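Local coordinates for uncharacterized protein BF1032 (Bacteroides fragilis, PDB 3NRH) that is of unknown function but belongs to the DUF5063 family and folds into a mostly alpha-helical chain that assembles as two copies, at residues I45-Y50 against N159-L164; T69-E74 against D122-I127; E74-L79 against L116-Q121; E89-L94 against K110-D115. All coordinates share one frame; numbering follows the deposited sequence.

Interaction 1 of 4, residues I45-Y50 against N159-L164; sequences ILPLLY and NTMRAL
Met-161, present as selenomethionine, and Leu-46 meet where the two backbones come closest in a buried, antiparallel helix-helix contact of this helical bundle, where the local axes of 45-50 and 159-164 pass 10.4 Å apart at an angle of 159° between their directions. From its CB the Met-161 chain slides past Leu-46 in the opposite direction, and its CG lies 3.7 Å from both CB and CD1 of Leu-46. Farther out, SE sits 4.0 Å from the N and CA of Pro-47, the residue whose nitrogen has no bond to the preceding turn and marks a kink in helix 35-54. The chain then bends at chi3 (80°), which carries CE to the proline ring, 3.8 Å from Pro-47 CB. Tyr-50 of the second subunit packs on Met-161 as well, tying this layer to the dimer interface, while Phe-23 of helix 11-28 touches Leu-46. Two other side chains of 159-164 also meet Leu-46 CD1. Leu-164 crosses the Leu-46 side chain at about a right angle, its CD1 4.0 Å from Leu-46 CD1, and Thr-160, its hydroxyl hydrogen-bonded to Lys-156 O, offers its methyl: CG2 of Thr-160 rests 4.1 Å from Leu-46 CD1.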
# COMPACT_ATOMS: atom_id res chain seq x y z
N ILE A 45 -4.33 -5.77 4.50
CA ILE A 45 -4.16 -6.80 3.47
C ILE A 45 -3.76 -6.22 2.11
O ILE A 45 -2.87 -6.75 1.45
CB ILE A 45 -5.46 -7.64 3.28
CG1 ILE A 45 -5.79 -8.38 4.58
CG2 ILE A 45 -5.26 -8.64 2.15
CD1 ILE A 45 -7.10 -9.13 4.52
N LEU A 46 -4.41 -5.13 1.69
CA LEU A 46 -4.09 -4.55 0.38
C LEU A 46 -2.63 -4.15 0.17
O LEU A 46 -2.05 -4.49 -0.86
CB LEU A 46 -5.01 -3.36 0.09
CG LEU A 46 -6.50 -3.68 -0.07
CD1 LEU A 46 -7.25 -2.40 -0.40
CD2 LEU A 46 -6.70 -4.71 -1.17
N PRO A 47 -2.02 -3.43 1.12
CA PRO A 47 -0.62 -3.07 0.88
C PRO A 47 0.30 -4.28 0.81
O PRO A 47 1.29 -4.28 0.07
CB PRO A 47 -0.29 -2.14 2.05
CG PRO A 47 -1.23 -2.58 3.14
CD PRO A 47 -2.52 -2.85 2.38
N LEU A 48 -0.02 -5.32 1.57
CA LEU A 48 0.80 -6.53 1.55
C LEU A 48 0.61 -7.25 0.21
O LEU A 48 1.56 -7.79 -0.35
CB LEU A 48 0.43 -7.46 2.70
CG LEU A 48 1.28 -8.73 2.83
CD1 LEU A 48 2.76 -8.37 2.94
CD2 LEU A 48 0.82 -9.51 4.04
N LEU A 49 -0.62 -7.25 -0.29
CA LEU A 49 -0.92 -7.89 -1.56
C LEU A 49 -0.18 -7.17 -2.69
O LEU A 49 0.39 -7.81 -3.58
CB LEU A 49 -2.43 -7.88 -1.81
CG LEU A 49 -2.96 -8.54 -3.10
CD1 LEU A 49 -2.62 -10.02 -3.12
CD2 LEU A 49 -4.47 -8.35 -3.17
N TYR A 50 -0.17 -5.84 -2.63
CA TYR A 50 0.51 -5.05 -3.65
C TYR A 50 2.01 -5.34 -3.62
O TYR A 50 2.64 -5.56 -4.65
CB TYR A 50 0.28 -3.55 -3.41
CG TYR A 50 0.82 -2.69 -4.52
CD1 TYR A 50 0.04 -2.35 -5.62
CD2 TYR A 50 2.15 -2.27 -4.50
CE1 TYR A 50 0.57 -1.62 -6.68
CE2 TYR A 50 2.69 -1.54 -5.56
CZ TYR A 50 1.89 -1.22 -6.65
OH TYR A 50 2.44 -0.54 -7.71
N ASN A 159 -6.09 2.62 -5.86
CA ASN A 159 -7.22 3.55 -5.82
C ASN A 159 -8.12 3.20 -4.65
O ASN A 159 -8.61 4.08 -3.93
CB ASN A 159 -8.05 3.48 -7.11
CG ASN A 159 -7.32 4.04 -8.32
OD1 ASN A 159 -6.35 4.79 -8.18
ND2 ASN A 159 -7.79 3.68 -9.51
N THR A 160 -8.35 1.91 -4.44
CA THR A 160 -9.20 1.44 -3.35
C THR A 160 -8.56 1.74 -2.00
O THR A 160 -9.26 2.07 -1.04
CB THR A 160 -9.46 -0.07 -3.47
OG1 THR A 160 -10.08 -0.35 -4.73
CG2 THR A 160 -10.38 -0.54 -2.35
N MSE A 161 -7.24 1.60 -1.92
CA MSE A 161 -6.53 1.88 -0.68
C MSE A 161 -6.73 3.34 -0.30
O MSE A 161 -6.93 3.67 0.88
CB MSE A 161 -5.04 1.62 -0.85
CG MSE A 161 -4.60 0.25 -0.42
SE MSE A 161 -2.67 0.15 -0.47
CE MSE A 161 -2.30 1.02 1.20
N ARG A 162 -6.67 4.22 -1.29
CA ARG A 162 -6.84 5.65 -1.05
C ARG A 162 -8.25 5.91 -0.56
O ARG A 162 -8.46 6.64 0.42
CB ARG A 162 -6.61 6.46 -2.34
CG ARG A 162 -6.56 7.96 -2.09
CD ARG A 162 -7.07 8.79 -3.26
NE ARG A 162 -6.50 8.40 -4.55
CZ ARG A 162 -7.06 7.51 -5.37
NH1 ARG A 162 -8.20 6.92 -5.05
NH2 ARG A 162 -6.46 7.22 -6.52
N ALA A 163 -9.23 5.31 -1.23
CA ALA A 163 -10.62 5.48 -0.85
C ALA A 163 -10.85 4.99 0.57
O ALA A 163 -11.42 5.71 1.40
CB ALA A 163 -11.52 4.72 -1.82
N LEU A 164 -10.41 3.76 0.86
CA LEU A 164 -10.57 3.18 2.20
C LEU A 164 -9.82 3.96 3.27
O LEU A 164 -10.28 4.06 4.40
CB LEU A 164 -10.10 1.72 2.20
CG LEU A 164 -11.02 0.75 1.45
CD1 LEU A 164 -10.37 -0.62 1.36
CD2 LEU A 164 -12.35 0.65 2.18

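Interaction 2 of 4, residues T69-E74 against D122-I127; sequences TYVTEE and DIKDFI
Lys-124 leaves its helix with CG anti to the backbone N (chi1 -178°) and turns at chi2 (65°), which places CD, while Tyr-70 CG is likewise anti to its own backbone N. The two side chains cross obliquely: Lys-124 CG comes 3.5 Å from Tyr-70 CD2, and CE sits over one ring face, toward its rim, 3.6 Å from the centroid in a CH-pi contact. NZ is 4.7 Å from the centroid in a cation-pi arrangement. NZ also forms a salt bridge with Glu-28, and Phe-128 meets Tyr-70 edge-to-face. The next residue, Asp-125, ties down the backbone leading into helix 73-87, at whose N-cap Thr-72 stands. Asp-125 OD1 accepts two consecutive amides, Tyr-70 N at 3.0 Å from above the carboxylate plane and Val-71 N at 2.9 Å almost straight (176°). OD2 accepts a hydrogen bond from a water 2.7 Å away, which also donates to Val-71 O at 2.9 Å. With two N-H groups and a water donating to it, the Asp-125 carboxylate would be expected to stay ionised, while the Lys-124 ammonium is probably balanced chiefly by Glu-28, the Tyr-70 face adding a weaker cation-pi attraction.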
# COMPACT_ATOMS: atom_id res chain seq x y z
N THR A 69 -11.26 -21.41 -14.92
CA THR A 69 -11.68 -20.14 -14.35
C THR A 69 -12.62 -20.45 -13.19
O THR A 69 -13.29 -21.48 -13.18
CB THR A 69 -12.43 -19.28 -15.40
OG1 THR A 69 -11.53 -18.94 -16.46
CG2 THR A 69 -12.96 -18.00 -14.77
N TYR A 70 -12.65 -19.57 -12.20
CA TYR A 70 -13.52 -19.78 -11.05
C TYR A 70 -14.66 -18.78 -11.01
O TYR A 70 -15.83 -19.16 -10.90
CB TYR A 70 -12.74 -19.66 -9.74
CG TYR A 70 -13.62 -19.79 -8.52
CD1 TYR A 70 -13.85 -21.04 -7.92
CD2 TYR A 70 -14.27 -18.68 -7.98
CE1 TYR A 70 -14.70 -21.16 -6.82
CE2 TYR A 70 -15.12 -18.80 -6.88
CZ TYR A 70 -15.33 -20.04 -6.30
OH TYR A 70 -16.15 -20.14 -5.19
N VAL A 71 -14.32 -17.50 -11.09
CA VAL A 71 -15.30 -16.43 -11.00
C VAL A 71 -16.32 -16.35 -12.13
O VAL A 71 -15.97 -16.13 -13.29
CB VAL A 71 -14.61 -15.06 -10.85
CG1 VAL A 71 -15.65 -13.96 -10.71
CG2 VAL A 71 -13.70 -15.07 -9.63
N THR A 72 -17.59 -16.53 -11.77
CA THR A 72 -18.70 -16.46 -12.70
C THR A 72 -19.41 -15.13 -12.43
O THR A 72 -19.09 -14.45 -11.46
CB THR A 72 -19.70 -17.61 -12.47
OG1 THR A 72 -20.26 -17.49 -11.16
CG2 THR A 72 -19.00 -18.95 -12.60
N GLU A 73 -20.36 -14.77 -13.28
CA GLU A 73 -21.09 -13.52 -13.08
C GLU A 73 -21.80 -13.52 -11.73
O GLU A 73 -21.85 -12.51 -11.04
CB GLU A 73 -22.11 -13.32 -14.21
CG GLU A 73 -22.86 -11.99 -14.14
CD GLU A 73 -21.93 -10.79 -14.14
OE1 GLU A 73 -21.07 -10.71 -15.03
OE2 GLU A 73 -22.07 -9.93 -13.25
N GLU A 74 -22.35 -14.67 -11.36
CA GLU A 74 -23.08 -14.80 -10.09
C GLU A 74 -22.15 -14.61 -8.89
O GLU A 74 -22.49 -13.91 -7.93
CB GLU A 74 -23.75 -16.17 -10.01
CG GLU A 74 -24.66 -16.36 -8.80
CD GLU A 74 -25.81 -15.36 -8.77
OE1 GLU A 74 -26.33 -15.01 -9.85
OE2 GLU A 74 -26.21 -14.94 -7.66
N ASP A 122 -9.42 -11.40 -10.52
CA ASP A 122 -8.09 -11.82 -10.96
C ASP A 122 -7.37 -12.68 -9.93
O ASP A 122 -6.77 -13.70 -10.27
CB ASP A 122 -7.22 -10.62 -11.31
CG ASP A 122 -7.17 -10.35 -12.81
OD1 ASP A 122 -6.77 -11.26 -13.57
OD2 ASP A 122 -7.54 -9.24 -13.22
N ILE A 123 -7.43 -12.29 -8.66
CA ILE A 123 -6.74 -13.05 -7.61
C ILE A 123 -7.36 -14.43 -7.38
O ILE A 123 -6.64 -15.43 -7.30
CB ILE A 123 -6.73 -12.28 -6.28
CG1 ILE A 123 -6.16 -10.87 -6.49
CG2 ILE A 123 -5.88 -13.03 -5.24
CD1 ILE A 123 -4.75 -10.86 -7.06
N LYS A 124 -8.69 -14.49 -7.29
CA LYS A 124 -9.38 -15.76 -7.05
C LYS A 124 -9.17 -16.76 -8.18
O LYS A 124 -8.97 -17.96 -7.94
CB LYS A 124 -10.88 -15.51 -6.86
CG LYS A 124 -11.71 -16.77 -6.57
CD LYS A 124 -11.33 -17.41 -5.24
CE LYS A 124 -12.24 -18.59 -4.92
NZ LYS A 124 -11.95 -19.17 -3.57
N ASP A 125 -9.22 -16.30 -9.43
CA ASP A 125 -9.03 -17.19 -10.56
C ASP A 125 -7.64 -17.82 -10.49
O ASP A 125 -7.46 -19.01 -10.79
CB ASP A 125 -9.19 -16.45 -11.89
CG ASP A 125 -10.65 -16.23 -12.26
OD1 ASP A 125 -11.54 -16.81 -11.61
OD2 ASP A 125 -10.91 -15.47 -13.22
N PHE A 126 -6.67 -17.01 -10.09
CA PHE A 126 -5.29 -17.48 -9.97
C PHE A 126 -5.09 -18.54 -8.88
O PHE A 126 -4.58 -19.62 -9.16
CB PHE A 126 -4.36 -16.29 -9.70
CG PHE A 126 -3.01 -16.70 -9.19
CD1 PHE A 126 -2.17 -17.49 -9.96
CD2 PHE A 126 -2.60 -16.33 -7.91
CE1 PHE A 126 -0.93 -17.91 -9.47
CE2 PHE A 126 -1.37 -16.75 -7.40
CZ PHE A 126 -0.53 -17.54 -8.19
N ILE A 127 -5.49 -18.24 -7.65
CA ILE A 127 -5.27 -19.20 -6.56
C ILE A 127 -6.07 -20.48 -6.68
O ILE A 127 -5.63 -21.54 -6.21
CB ILE A 127 -5.52 -18.57 -5.17
CG1 ILE A 127 -6.96 -18.09 -5.05
CG2 ILE A 127 -4.52 -17.44 -4.94
CD1 ILE A 127 -7.31 -17.59 -3.65
O HOH W 1 -13.41 -15.02 -14.04

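Interaction 3 of 4, residues E74-L79 against L116-Q121; sequences EIYEVL and LADIYQ
Tyr-76 OH donates to Asp-118 OD1 at 2.6 Å, the only hydrogen bond between the two segments. The hydroxyl comes from above the carboxylate plane, 38° out of it, while from the tyrosine's side OD1 lies at the ring edge, 3.2 Å from Tyr-76 CE1. The tyrosine CG is anti to the backbone N (chi1 178°), and the hydroxyl at the far end of the ring reaches Asp-118. OD2 of Asp-118 has a long, weak ion pair with Lys-156. The ring also passes close to Ala-117, with CE1 of Tyr-76 3.4 Å from Ala-117 CB, an oblique approach made possible where the two backbones are nearest. Gln-121 flanks the same ring, its amide plane almost perpendicular to it. These residues join helix 73-87 to helix 112-131 as an antiparallel packed pair in the helical bundle, the local axes 9.7 Å apart and their directions 147° from each other. On the more buried side of the pair Leu-79 takes over. Its CD2 sits over one face of Tyr-120, 3.6 Å from the ring centroid and offset toward the rim, at 3.4 Å from Tyr-120 CG. Ile-75 CG2 comes to the edge of that ring instead, 4.1 Å from Tyr-120 CE2. The hydroxyl of Tyr-120 is hydrogen-bonded to Glu-28, and Leu-27 of helix 11-28 packs against both Leu-79 and Tyr-120.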
# COMPACT_ATOMS: atom_id res chain seq x y z
N GLU A 74 -22.35 -14.67 -11.36
CA GLU A 74 -23.08 -14.80 -10.09
C GLU A 74 -22.15 -14.61 -8.89
O GLU A 74 -22.49 -13.91 -7.93
CB GLU A 74 -23.75 -16.17 -10.01
CG GLU A 74 -24.66 -16.36 -8.80
CD GLU A 74 -25.81 -15.36 -8.77
OE1 GLU A 74 -26.33 -15.01 -9.85
OE2 GLU A 74 -26.21 -14.94 -7.66
N ILE A 75 -20.98 -15.24 -8.95
CA ILE A 75 -19.99 -15.13 -7.88
C ILE A 75 -19.60 -13.66 -7.74
O ILE A 75 -19.57 -13.13 -6.63
CB ILE A 75 -18.71 -15.95 -8.22
CG1 ILE A 75 -19.00 -17.45 -8.10
CG2 ILE A 75 -17.56 -15.55 -7.30
CD1 ILE A 75 -19.38 -17.89 -6.69
N TYR A 76 -19.32 -13.02 -8.87
CA TYR A 76 -18.91 -11.62 -8.89
C TYR A 76 -19.99 -10.69 -8.35
O TYR A 76 -19.71 -9.83 -7.51
CB TYR A 76 -18.56 -11.19 -10.32
CG TYR A 76 -18.17 -9.73 -10.45
CD1 TYR A 76 -16.85 -9.31 -10.28
CD2 TYR A 76 -19.14 -8.76 -10.72
CE1 TYR A 76 -16.50 -7.97 -10.38
CE2 TYR A 76 -18.80 -7.41 -10.81
CZ TYR A 76 -17.48 -7.02 -10.64
OH TYR A 76 -17.14 -5.69 -10.74
N GLU A 77 -21.22 -10.85 -8.83
CA GLU A 77 -22.32 -10.00 -8.39
C GLU A 77 -22.67 -10.14 -6.92
O GLU A 77 -22.92 -9.15 -6.23
CB GLU A 77 -23.56 -10.26 -9.25
CG GLU A 77 -23.48 -9.63 -10.62
CD GLU A 77 -23.40 -8.11 -10.54
OE1 GLU A 77 -24.33 -7.49 -9.98
OE2 GLU A 77 -22.40 -7.54 -11.03
N VAL A 78 -22.71 -11.38 -6.43
CA VAL A 78 -23.03 -11.61 -5.04
C VAL A 78 -21.99 -10.96 -4.14
O VAL A 78 -22.34 -10.34 -3.13
CB VAL A 78 -23.12 -13.12 -4.73
CG1 VAL A 78 -23.34 -13.34 -3.25
CG2 VAL A 78 -24.26 -13.75 -5.53
N LEU A 79 -20.72 -11.09 -4.50
CA LEU A 79 -19.65 -10.49 -3.71
C LEU A 79 -19.74 -8.97 -3.73
O LEU A 79 -19.64 -8.32 -2.69
CB LEU A 79 -18.27 -10.91 -4.23
CG LEU A 79 -17.08 -10.21 -3.56
CD1 LEU A 79 -17.03 -10.57 -2.08
CD2 LEU A 79 -15.79 -10.63 -4.24
N LEU A 116 -12.94 -3.81 -5.43
CA LEU A 116 -12.56 -5.02 -4.71
C LEU A 116 -13.01 -6.28 -5.44
O LEU A 116 -12.25 -7.25 -5.53
CB LEU A 116 -13.13 -5.00 -3.29
CG LEU A 116 -12.53 -3.92 -2.38
CD1 LEU A 116 -13.24 -3.92 -1.03
CD2 LEU A 116 -11.04 -4.17 -2.20
N ALA A 117 -14.23 -6.28 -5.96
CA ALA A 117 -14.73 -7.44 -6.69
C ALA A 117 -13.90 -7.67 -7.95
O ALA A 117 -13.61 -8.81 -8.32
CB ALA A 117 -16.21 -7.25 -7.04
N ASP A 118 -13.49 -6.58 -8.60
CA ASP A 118 -12.66 -6.69 -9.81
C ASP A 118 -11.30 -7.30 -9.48
O ASP A 118 -10.83 -8.18 -10.20
CB ASP A 118 -12.45 -5.31 -10.46
CG ASP A 118 -13.67 -4.82 -11.20
OD1 ASP A 118 -14.62 -5.60 -11.39
OD2 ASP A 118 -13.67 -3.64 -11.62
N ILE A 119 -10.67 -6.84 -8.41
CA ILE A 119 -9.37 -7.37 -8.01
C ILE A 119 -9.54 -8.84 -7.66
O ILE A 119 -8.74 -9.69 -8.06
CB ILE A 119 -8.82 -6.59 -6.79
CG1 ILE A 119 -8.59 -5.12 -7.17
CG2 ILE A 119 -7.52 -7.23 -6.29
CD1 ILE A 119 -8.26 -4.23 -5.99
N TYR A 120 -10.61 -9.14 -6.93
CA TYR A 120 -10.94 -10.50 -6.52
C TYR A 120 -11.03 -11.43 -7.73
O TYR A 120 -10.56 -12.57 -7.69
CB TYR A 120 -12.27 -10.50 -5.76
CG TYR A 120 -12.79 -11.87 -5.37
CD1 TYR A 120 -12.39 -12.49 -4.18
CD2 TYR A 120 -13.70 -12.55 -6.18
CE1 TYR A 120 -12.88 -13.75 -3.81
CE2 TYR A 120 -14.19 -13.81 -5.82
CZ TYR A 120 -13.78 -14.40 -4.64
OH TYR A 120 -14.26 -15.65 -4.30
N GLN A 121 -11.64 -10.96 -8.82
CA GLN A 121 -11.76 -11.79 -10.00
C GLN A 121 -10.40 -12.29 -10.46
O GLN A 121 -10.23 -13.47 -10.76
CB GLN A 121 -12.45 -11.03 -11.14
CG GLN A 121 -12.83 -11.91 -12.32
CD GLN A 121 -13.55 -11.14 -13.40
OE1 GLN A 121 -14.44 -10.34 -13.12
NE2 GLN A 121 -13.18 -11.39 -14.66

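Interaction 4 of 4, residues E89-L94 against K110-D115; sequences EKDDYL and KNISED
A short two-stranded antiparallel ribbon, 92-94 with 109-111, leads through its second strand directly into helix 112-131, and here Tyr-93 and Lys-110 are a hydrogen-bonded pair: Tyr-93 N donates to Lys-110 O at 3.0 Å and Lys-110 N to Tyr-93 O at 2.9 Å. Tyr-93 CG takes the crowded position between the backbone N and the carbonyl carbon (chi1 69°), and the side chain passes that of Lys-110 at a slant. Lys-110 CB lies over one ring face, offset toward the rim, 3.8 Å from the centroid in a CH-pi contact, and the side chains of Ile-112 and Tyr-93 cross at about a right angle. The phenol and Asp-115 reach toward each other tip to tip, Tyr-93 OH donating to Asp-115 OD2 at 2.7 Å on its syn side, 31° out of the carboxylate plane. Asp-91 grips the first turn of the helix three times. Its carbonyl O accepts from Ile-112 N at 2.8 Å, OD1 from Ser-113 N at 2.7 Å, and OD2 from Ser-113 OG at 2.6 Å, the last two each through a syn lone pair. This buried carboxylate is probably stabilised as an anion near the helix N-terminus, where the dipole would be expected to help.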
# COMPACT_ATOMS: atom_id res chain seq x y z
N GLU A 89 -23.18 3.95 2.48
CA GLU A 89 -22.84 5.25 1.88
C GLU A 89 -21.33 5.49 1.68
O GLU A 89 -20.94 6.38 0.93
CB GLU A 89 -23.46 6.40 2.71
CG GLU A 89 -24.07 6.01 4.06
CD GLU A 89 -23.04 5.90 5.19
OE1 GLU A 89 -22.20 6.83 5.34
OE2 GLU A 89 -23.09 4.89 5.93
N LYS A 90 -20.50 4.68 2.34
CA LYS A 90 -19.03 4.76 2.25
C LYS A 90 -18.47 4.14 0.97
O LYS A 90 -17.29 4.30 0.64
CB LYS A 90 -18.39 3.97 3.39
CG LYS A 90 -17.59 4.77 4.36
CD LYS A 90 -18.53 5.56 5.23
CE LYS A 90 -18.41 7.08 5.10
NZ LYS A 90 -18.84 7.62 6.42
N ASP A 91 -19.31 3.39 0.29
CA ASP A 91 -18.87 2.70 -0.91
C ASP A 91 -18.48 3.62 -2.05
O ASP A 91 -17.55 3.34 -2.81
CB ASP A 91 -19.96 1.73 -1.36
CG ASP A 91 -19.42 0.68 -2.29
OD1 ASP A 91 -18.28 0.25 -2.05
OD2 ASP A 91 -20.15 0.30 -3.23
N ASP A 92 -19.20 4.73 -2.17
CA ASP A 92 -18.95 5.67 -3.25
C ASP A 92 -17.88 6.70 -2.93
O ASP A 92 -17.79 7.21 -1.81
CB ASP A 92 -20.25 6.39 -3.62
CG ASP A 92 -21.30 5.43 -4.16
OD1 ASP A 92 -21.76 4.55 -3.41
OD2 ASP A 92 -21.67 5.57 -5.35
N TYR A 93 -17.05 6.98 -3.92
CA TYR A 93 -16.01 7.98 -3.77
C TYR A 93 -15.72 8.62 -5.12
O TYR A 93 -15.86 7.98 -6.17
CB TYR A 93 -14.72 7.38 -3.20
CG TYR A 93 -13.98 6.43 -4.11
CD1 TYR A 93 -14.38 5.10 -4.24
CD2 TYR A 93 -12.85 6.85 -4.81
CE1 TYR A 93 -13.66 4.21 -5.04
CE2 TYR A 93 -12.13 5.97 -5.61
CZ TYR A 93 -12.54 4.65 -5.72
OH TYR A 93 -11.81 3.76 -6.48
N LEU A 94 -15.35 9.89 -5.09
CA LEU A 94 -15.04 10.62 -6.31
C LEU A 94 -13.53 10.61 -6.48
O LEU A 94 -12.80 11.18 -5.66
CB LEU A 94 -15.56 12.05 -6.22
N LYS A 110 -16.81 6.34 -8.43
CA LYS A 110 -16.39 4.95 -8.35
C LYS A 110 -16.95 4.32 -7.08
O LYS A 110 -17.41 5.02 -6.17
CB LYS A 110 -14.87 4.85 -8.34
CG LYS A 110 -14.19 5.11 -9.68
CD LYS A 110 -14.45 3.97 -10.65
CE LYS A 110 -13.66 4.15 -11.94
NZ LYS A 110 -13.88 3.01 -12.88
N ASN A 111 -16.90 2.99 -7.02
CA ASN A 111 -17.38 2.26 -5.85
C ASN A 111 -16.30 1.30 -5.38
O ASN A 111 -15.76 0.52 -6.17
CB ASN A 111 -18.66 1.49 -6.19
CG ASN A 111 -19.85 2.39 -6.39
OD1 ASN A 111 -20.31 3.06 -5.46
ND2 ASN A 111 -20.37 2.43 -7.61
N ILE A 112 -15.98 1.36 -4.10
CA ILE A 112 -14.98 0.47 -3.53
C ILE A 112 -15.38 -0.98 -3.76
O ILE A 112 -14.55 -1.82 -4.12
CB ILE A 112 -14.83 0.71 -2.01
CG1 ILE A 112 -14.33 2.14 -1.75
CG2 ILE A 112 -13.87 -0.31 -1.41
CD1 ILE A 112 -14.33 2.54 -0.28
N SER A 113 -16.66 -1.29 -3.58
CA SER A 113 -17.14 -2.65 -3.76
C SER A 113 -16.82 -3.21 -5.15
O SER A 113 -16.45 -4.37 -5.28
CB SER A 113 -18.65 -2.72 -3.50
OG SER A 113 -19.35 -1.86 -4.38
N GLU A 114 -16.96 -2.38 -6.18
CA GLU A 114 -16.68 -2.83 -7.54
C GLU A 114 -15.19 -3.05 -7.73
O GLU A 114 -14.78 -4.02 -8.36
CB GLU A 114 -17.20 -1.83 -8.57
CG GLU A 114 -17.26 -2.39 -9.97
CD GLU A 114 -17.83 -1.41 -10.98
OE1 GLU A 114 -18.86 -0.77 -10.66
OE2 GLU A 114 -17.27 -1.29 -12.08
N ASP A 115 -14.38 -2.13 -7.20
CA ASP A 115 -12.92 -2.26 -7.30
C ASP A 115 -12.47 -3.56 -6.65
O ASP A 115 -11.69 -4.32 -7.23
CB ASP A 115 -12.21 -1.11 -6.58
CG ASP A 115 -12.32 0.21 -7.32
OD1 ASP A 115 -12.02 0.25 -8.53
OD2 ASP A 115 -12.70 1.22 -6.68

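In the fold
Helix 112-131 links interactions 2, 3 and 4, which follow one another along it. Interactions 2 and 3 are neighbours, their centres about 8 Å apart, and Val-71 joins them, with CG2 4.0 Å from Tyr-120 CE2. Interaction 4 lies about 14 Å from interaction 3, centre to centre; Tyr-76 OH and Glu-114 CG touch at 3.4 Å. Thr-160 connects interaction 1 to interactions 3 and 4: its CG2 is 3.7 Å from Leu-116 CD2 and 3.6 Å from Ile-112 CG2. Interactions 1 and 2 lie on opposite sides of the chain's centre, about 19 Å apart between centres, and do not touch. Of the four, interaction 1 is the one that the second subunit reaches.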